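Non-reducing end alpha-L-arabinofuranosidase BoGH43B (Bacteroides ovatus, PDB 5JOZ) hydrolyses terminal non-reducing alpha-L-arabinofuranoside residues from xyloglucan branches, turning 'S' units into 'X' units during xyloglucan degradation. Local coordinates at residues K381-E386 against T404-Q409; L223-C228 against G289-T294. One frame throughout, in Å; residues are numbered along the deposited sequence.

Interaction 1. Residues K381-E386 against T404-Q409; sequences KVENEE and TERNGQ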
loop_
_atom_site.group_PDB
_atom_site.type_symbol
_atom_site.label_atom_id
_atom_site.label_comp_id
_atom_site.label_asym_id
_atom_site.label_seq_id
_atom_site.Cartn_x
_atom_site.Cartn_y
_atom_site.Cartn_z
ATOM N N LYS A 381 -0.167 -0.543 35.046
ATOM C CA LYS A 381 -0.284 -1.029 36.425
ATOM C C LYS A 381 0.493 -2.332 36.688
ATOM O O LYS A 381 0.715 -2.662 37.847
ATOM C CB LYS A 381 -1.762 -1.190 36.824
ATOM N N VAL A 382 0.905 -3.057 35.641
ATOM C CA VAL A 382 1.687 -4.305 35.796
ATOM C C VAL A 382 2.578 -4.559 34.560
ATOM O O VAL A 382 2.327 -3.995 33.492
ATOM C CB VAL A 382 0.749 -5.496 36.139
ATOM C CG1 VAL A 382 -0.163 -5.860 34.966
ATOM C CG2 VAL A 382 1.525 -6.706 36.662
ATOM N N GLU A 383 3.615 -5.389 34.705
ATOM C CA GLU A 383 4.714 -5.472 33.710
ATOM C C GLU A 383 4.297 -5.825 32.262
ATOM O O GLU A 383 4.926 -5.350 31.325
ATOM C CB GLU A 383 5.852 -6.399 34.205
ATOM C CG GLU A 383 6.445 -5.967 35.560
ATOM C CD GLU A 383 7.914 -6.339 35.795
ATOM O OE1 GLU A 383 8.485 -7.165 35.044
ATOM O OE2 GLU A 383 8.501 -5.798 36.766
ATOM N N ASN A 384 3.216 -6.598 32.095
ATOM C CA ASN A 384 2.694 -6.981 30.761
ATOM C C ASN A 384 2.029 -5.852 29.937
ATOM O O ASN A 384 1.712 -6.053 28.764
ATOM C CB ASN A 384 1.740 -8.209 30.846
ATOM C CG ASN A 384 0.541 -8.002 31.794
ATOM O OD1 ASN A 384 0.681 -8.097 33.013
ATOM N ND2 ASN A 384 -0.645 -7.776 31.233
ATOM N N GLU A 385 1.836 -4.681 30.543
ATOM C CA GLU A 385 1.042 -3.603 29.962
ATOM C C GLU A 385 1.954 -2.578 29.330
ATOM O O GLU A 385 2.953 -2.141 29.935
ATOM C CB GLU A 385 0.191 -2.929 31.032
ATOM C CG GLU A 385 -0.832 -3.863 31.656
ATOM C CD GLU A 385 -1.787 -3.157 32.595
ATOM O OE1 GLU A 385 -1.378 -2.172 33.242
ATOM O OE2 GLU A 385 -2.951 -3.601 32.696
ATOM N N GLU A 386 1.615 -2.203 28.103
ATOM C CA GLU A 386 2.456 -1.317 27.327
ATOM C C GLU A 386 1.669 -0.556 26.273
ATOM O O GLU A 386 0.611 -0.998 25.814
ATOM C CB GLU A 386 3.620 -2.108 26.704
ATOM C CG GLU A 386 3.176 -3.268 25.825
ATOM C CD GLU A 386 4.278 -4.269 25.499
ATOM O OE1 GLU A 386 5.228 -4.447 26.308
ATOM O OE2 GLU A 386 4.164 -4.906 24.427
ATOM N N THR A 404 5.883 1.224 29.774
ATOM C CA THR A 404 5.497 0.027 30.542
ATOM C C THR A 404 5.974 0.171 32.004
ATOM O O THR A 404 6.442 1.253 32.403
ATOM C CB THR A 404 6.067 -1.257 29.884
ATOM O OG1 THR A 404 5.599 -2.421 30.575
ATOM C CG2 THR A 404 7.579 -1.256 29.880
ATOM N N GLU A 405 5.855 -0.902 32.789
ATOM C CA GLU A 405 6.274 -0.920 34.193
ATOM C C GLU A 405 7.332 -2.009 34.353
ATOM O O GLU A 405 7.130 -3.143 33.932
ATOM C CB GLU A 405 5.071 -1.178 35.113
ATOM C CG GLU A 405 5.291 -0.856 36.597
ATOM C CD GLU A 405 5.130 0.626 36.953
ATOM O OE1 GLU A 405 5.387 0.979 38.123
ATOM O OE2 GLU A 405 4.744 1.450 36.086
ATOM N N ARG A 406 8.469 -1.650 34.937
ATOM C CA ARG A 406 9.549 -2.587 35.182
ATOM C C ARG A 406 10.020 -2.406 36.605
ATOM O O ARG A 406 10.429 -1.317 36.985
ATOM C CB ARG A 406 10.712 -2.333 34.212
ATOM C CG ARG A 406 10.456 -2.774 32.776
ATOM C CD ARG A 406 10.426 -4.298 32.639
ATOM N NE ARG A 406 10.033 -4.762 31.303
ATOM C CZ ARG A 406 8.784 -4.899 30.851
ATOM N NH1 ARG A 406 7.729 -4.582 31.592
ATOM N NH2 ARG A 406 8.586 -5.355 29.625
ATOM N N ASN A 407 9.934 -3.472 37.392
ATOM C CA ASN A 407 10.365 -3.468 38.790
ATOM C C ASN A 407 9.815 -2.287 39.592
ATOM O O ASN A 407 10.553 -1.549 40.242
ATOM C CB ASN A 407 11.892 -3.559 38.844
ATOM C CG ASN A 407 12.395 -4.898 38.346
ATOM O OD1 ASN A 407 11.785 -5.932 38.605
ATOM N ND2 ASN A 407 13.498 -4.885 37.623
ATOM N N GLY A 408 8.499 -2.114 39.505
ATOM C CA GLY A 408 7.796 -1.030 40.201
ATOM C C GLY A 408 8.145 0.385 39.772
ATOM O O GLY A 408 7.836 1.338 40.488
ATOM N N GLN A 409 8.801 0.528 38.618
ATOM C CA GLN A 409 9.094 1.831 38.034
ATOM C C GLN A 409 8.431 1.896 36.659
ATOM O O GLN A 409 8.444 0.933 35.890
ATOM C CB GLN A 409 10.594 2.046 37.886
ATOM C CG GLN A 409 11.364 2.145 39.198
ATOM C CD GLN A 409 12.846 2.460 38.998
ATOM O OE1 GLN A 409 13.426 2.175 37.951
ATOM N NE2 GLN A 409 13.464 3.054 40.007
#
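The Arg406 guanidinium carries the methyl CG2 of Thr404 on one face, 3.7 Å above the plane and toward the rim, while its edge is turned to backbone oxygens. A bend at chi2 (-70°) folds the arginine back, so that NH1 donates in the guanidinium plane to Glu383 O at 2.9 Å, on a carbonyl lone pair, and also to its neighbour Glu405 O at 2.8 Å, there from above the carbonyl plane. Thr404 OG1, anti to its own backbone N, donates to Glu385 O at 2.7 Å. Two carbonyls of the 382-385 region, a type I turn, are thus held by side chains of strand 397-406. The extended Glu383 side chain passes with its CG 3.3 Å from Glu405 O, and OE2 accepts Asn407 N at 2.8 Å (162°) from above the carboxylate plane. Asn407 lies in the type I' turn that joins strands 397-406 and 409-418 of the concanavalin A-like domain. Outside the two segments, Glu386 OE2 forms a salt bridge with Arg415 and accepts a hydrogen bond from Asn488. Glu383 OE1 stays 4.4 Å from Arg406 NH1, well out of the guanidinium plane, so the carboxylate probably adds only undirected electrostatic attraction to the arginine's carbonyl bonds.

Interaction 2. Residues L223-C228 against G289-T294; sequences LSNMNC and GVVQET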
loop_
_atom_site.group_PDB
_atom_site.type_symbol
_atom_site.label_atom_id
_atom_site.label_comp_id
_atom_site.label_asym_id
_atom_site.label_seq_id
_atom_site.Cartn_x
_atom_site.Cartn_y
_atom_site.Cartn_z
ATOM N N LEU A 223 8.540 -1.191 -20.157
ATOM C CA LEU A 223 9.293 -0.452 -19.146
ATOM C C LEU A 223 10.027 -1.428 -18.238
ATOM O O LEU A 223 9.502 -2.489 -17.916
ATOM C CB LEU A 223 8.409 0.531 -18.354
ATOM C CG LEU A 223 7.091 -0.000 -17.799
ATOM C CD1 LEU A 223 7.229 -0.603 -16.410
ATOM C CD2 LEU A 223 6.081 1.130 -17.746
ATOM N N SER A 224 11.272 -1.077 -17.919
ATOM C CA SER A 224 12.113 -1.819 -16.989
ATOM C C SER A 224 13.389 -1.047 -16.685
ATOM O O SER A 224 13.917 -0.378 -17.563
ATOM C CB SER A 224 12.529 -3.169 -17.562
ATOM O OG SER A 224 13.316 -3.861 -16.605
ATOM N N ASN A 225 13.866 -1.161 -15.442
ATOM C CA ASN A 225 15.195 -0.660 -15.022
ATOM C C ASN A 225 16.232 -1.788 -14.829
ATOM O O ASN A 225 17.306 -1.571 -14.269
ATOM C CB ASN A 225 15.052 0.203 -13.759
ATOM C CG ASN A 225 14.366 1.512 -14.045
ATOM O OD1 ASN A 225 13.606 1.612 -15.002
ATOM N ND2 ASN A 225 14.631 2.529 -13.226
ATOM N N MET A 226 15.872 -2.981 -15.299
ATOM C CA MET A 226 16.770 -4.126 -15.516
ATOM C C MET A 226 18.182 -3.796 -16.050
ATOM O O MET A 226 19.172 -4.266 -15.498
ATOM C CB MET A 226 16.042 -5.071 -16.481
ATOM C CG MET A 226 16.729 -6.348 -16.908
ATOM S SD MET A 226 15.518 -7.407 -17.732
ATOM C CE MET A 226 14.915 -6.347 -19.050
ATOM N N ASN A 227 18.266 -2.986 -17.103
ATOM C CA ASN A 227 19.552 -2.684 -17.773
ATOM C C ASN A 227 20.361 -1.502 -17.201
ATOM O O ASN A 227 21.447 -1.206 -17.712
ATOM C CB ASN A 227 19.325 -2.463 -19.280
ATOM C CG ASN A 227 19.055 -3.755 -20.031
ATOM O OD1 ASN A 227 18.661 -4.776 -19.450
ATOM N ND2 ASN A 227 19.267 -3.716 -21.342
ATOM N N CYS A 228 19.842 -0.824 -16.172
ATOM C CA CYS A 228 20.604 0.191 -15.427
ATOM C C CYS A 228 20.705 -0.243 -13.954
ATOM O O CYS A 228 19.834 0.101 -13.153
ATOM C CB CYS A 228 19.967 1.591 -15.557
ATOM S SG CYS A 228 20.478 2.551 -17.011
ATOM N N GLY A 289 13.189 1.992 -22.224
ATOM C CA GLY A 289 12.233 1.462 -21.254
ATOM C C GLY A 289 12.490 1.849 -19.809
ATOM O O GLY A 289 11.793 1.355 -18.930
ATOM N N VAL A 290 13.454 2.738 -19.555
ATOM C CA VAL A 290 13.891 3.051 -18.192
ATOM C C VAL A 290 13.048 4.168 -17.600
ATOM O O VAL A 290 12.946 5.258 -18.175
ATOM C CB VAL A 290 15.391 3.449 -18.143
ATOM C CG1 VAL A 290 15.814 3.861 -16.727
ATOM C CG2 VAL A 290 16.253 2.291 -18.637
ATOM N N VAL A 291 12.448 3.887 -16.446
ATOM C CA VAL A 291 11.635 4.877 -15.716
ATOM C C VAL A 291 12.610 5.810 -14.981
ATOM O O VAL A 291 13.410 5.352 -14.162
ATOM C CB VAL A 291 10.624 4.185 -14.760
ATOM C CG1 VAL A 291 9.948 5.183 -13.823
ATOM C CG2 VAL A 291 9.574 3.446 -15.583
ATOM N N GLN A 292 12.535 7.099 -15.313
ATOM C CA GLN A 292 13.530 8.112 -14.911
ATOM C C GLN A 292 13.078 8.877 -13.668
ATOM O O GLN A 292 11.901 8.840 -13.300
ATOM C CB GLN A 292 13.772 9.129 -16.056
ATOM C CG GLN A 292 14.253 8.552 -17.394
ATOM C CD GLN A 292 15.639 7.894 -17.357
ATOM O OE1 GLN A 292 15.909 6.961 -18.115
ATOM N NE2 GLN A 292 16.518 8.376 -16.484
ATOM N N GLU A 293 14.020 9.597 -13.070
ATOM C CA GLU A 293 13.810 10.347 -11.833
ATOM C C GLU A 293 12.888 11.522 -12.020
ATOM O O GLU A 293 12.044 11.781 -11.165
ATOM C CB GLU A 293 15.141 10.846 -11.250
ATOM N N THR A 294 13.064 12.250 -13.119
ATOM C CA THR A 294 12.202 13.389 -13.430
ATOM C C THR A 294 11.763 13.321 -14.894
ATOM O O THR A 294 12.382 12.637 -15.713
ATOM C CB THR A 294 12.887 14.755 -13.124
ATOM O OG1 THR A 294 13.840 15.065 -14.134
ATOM C CG2 THR A 294 13.612 14.753 -11.781
#
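Asn225 and Val290 cross at about a right angle, the carboxamide reaching past the valine to the backbone of Val291. With CG anti to its carbonyl carbon (chi1 -70°), Asn225 uses both ends of its amide: OD1 takes Val291 N at 2.9 Å on a lone pair, and ND2 gives a nearly straight bond (168°) to Val291 O at 3.2 Å, that oxygen lying within 7° of the amide plane. Methyl CG1 of Val290 packs 3.6 Å from Asn225 OD1, while CG2 is turned to Ser224 O at 3.7 Å. The two-point grip on one residue's N and O fixes the amide's rotation, and a further ND2 bond to Phe233 O agrees with it. Residues 223-228 belong to the catalytic GH43 five-bladed beta-propeller, leading from strand 215-216 at the edge of one blade to strand 234-243 of the next; residues 289-294 follow strand 283-284. Ser224 OG, bonded to His200 O, also accepts Met226 N, making an ST turn that overlaps the start of the type I turn 225-228. The backbone N of the same Ser224 donates to Gly289 O at 2.7 Å from above the carbonyl plane. Leu223 CB meets Val291 CG2 at 4.2 Å, and both side chains also touch Ile236.

Interaction 2 comes first along the chain and closes before interaction 1 opens. Their centres are about 52 Å apart, on opposite sides of the chain's centre, and their nearest atoms are about 40 Å apart. They share no sheet: 223-228, the connection from the propeller blade ending in strand 215-216 to the one starting at 234-243, meets the loop leaving that second blade after strand 283-284, with Leu223 about 12 Å, side chain to side chain, from Asp16, the inferred proton acceptor. Interaction 1 joins the loop leading into strand 386-387 to the end of strand 397-406 and its turn, all in the concanavalin A-like domain. The two thus hold separate places in the fold without touching.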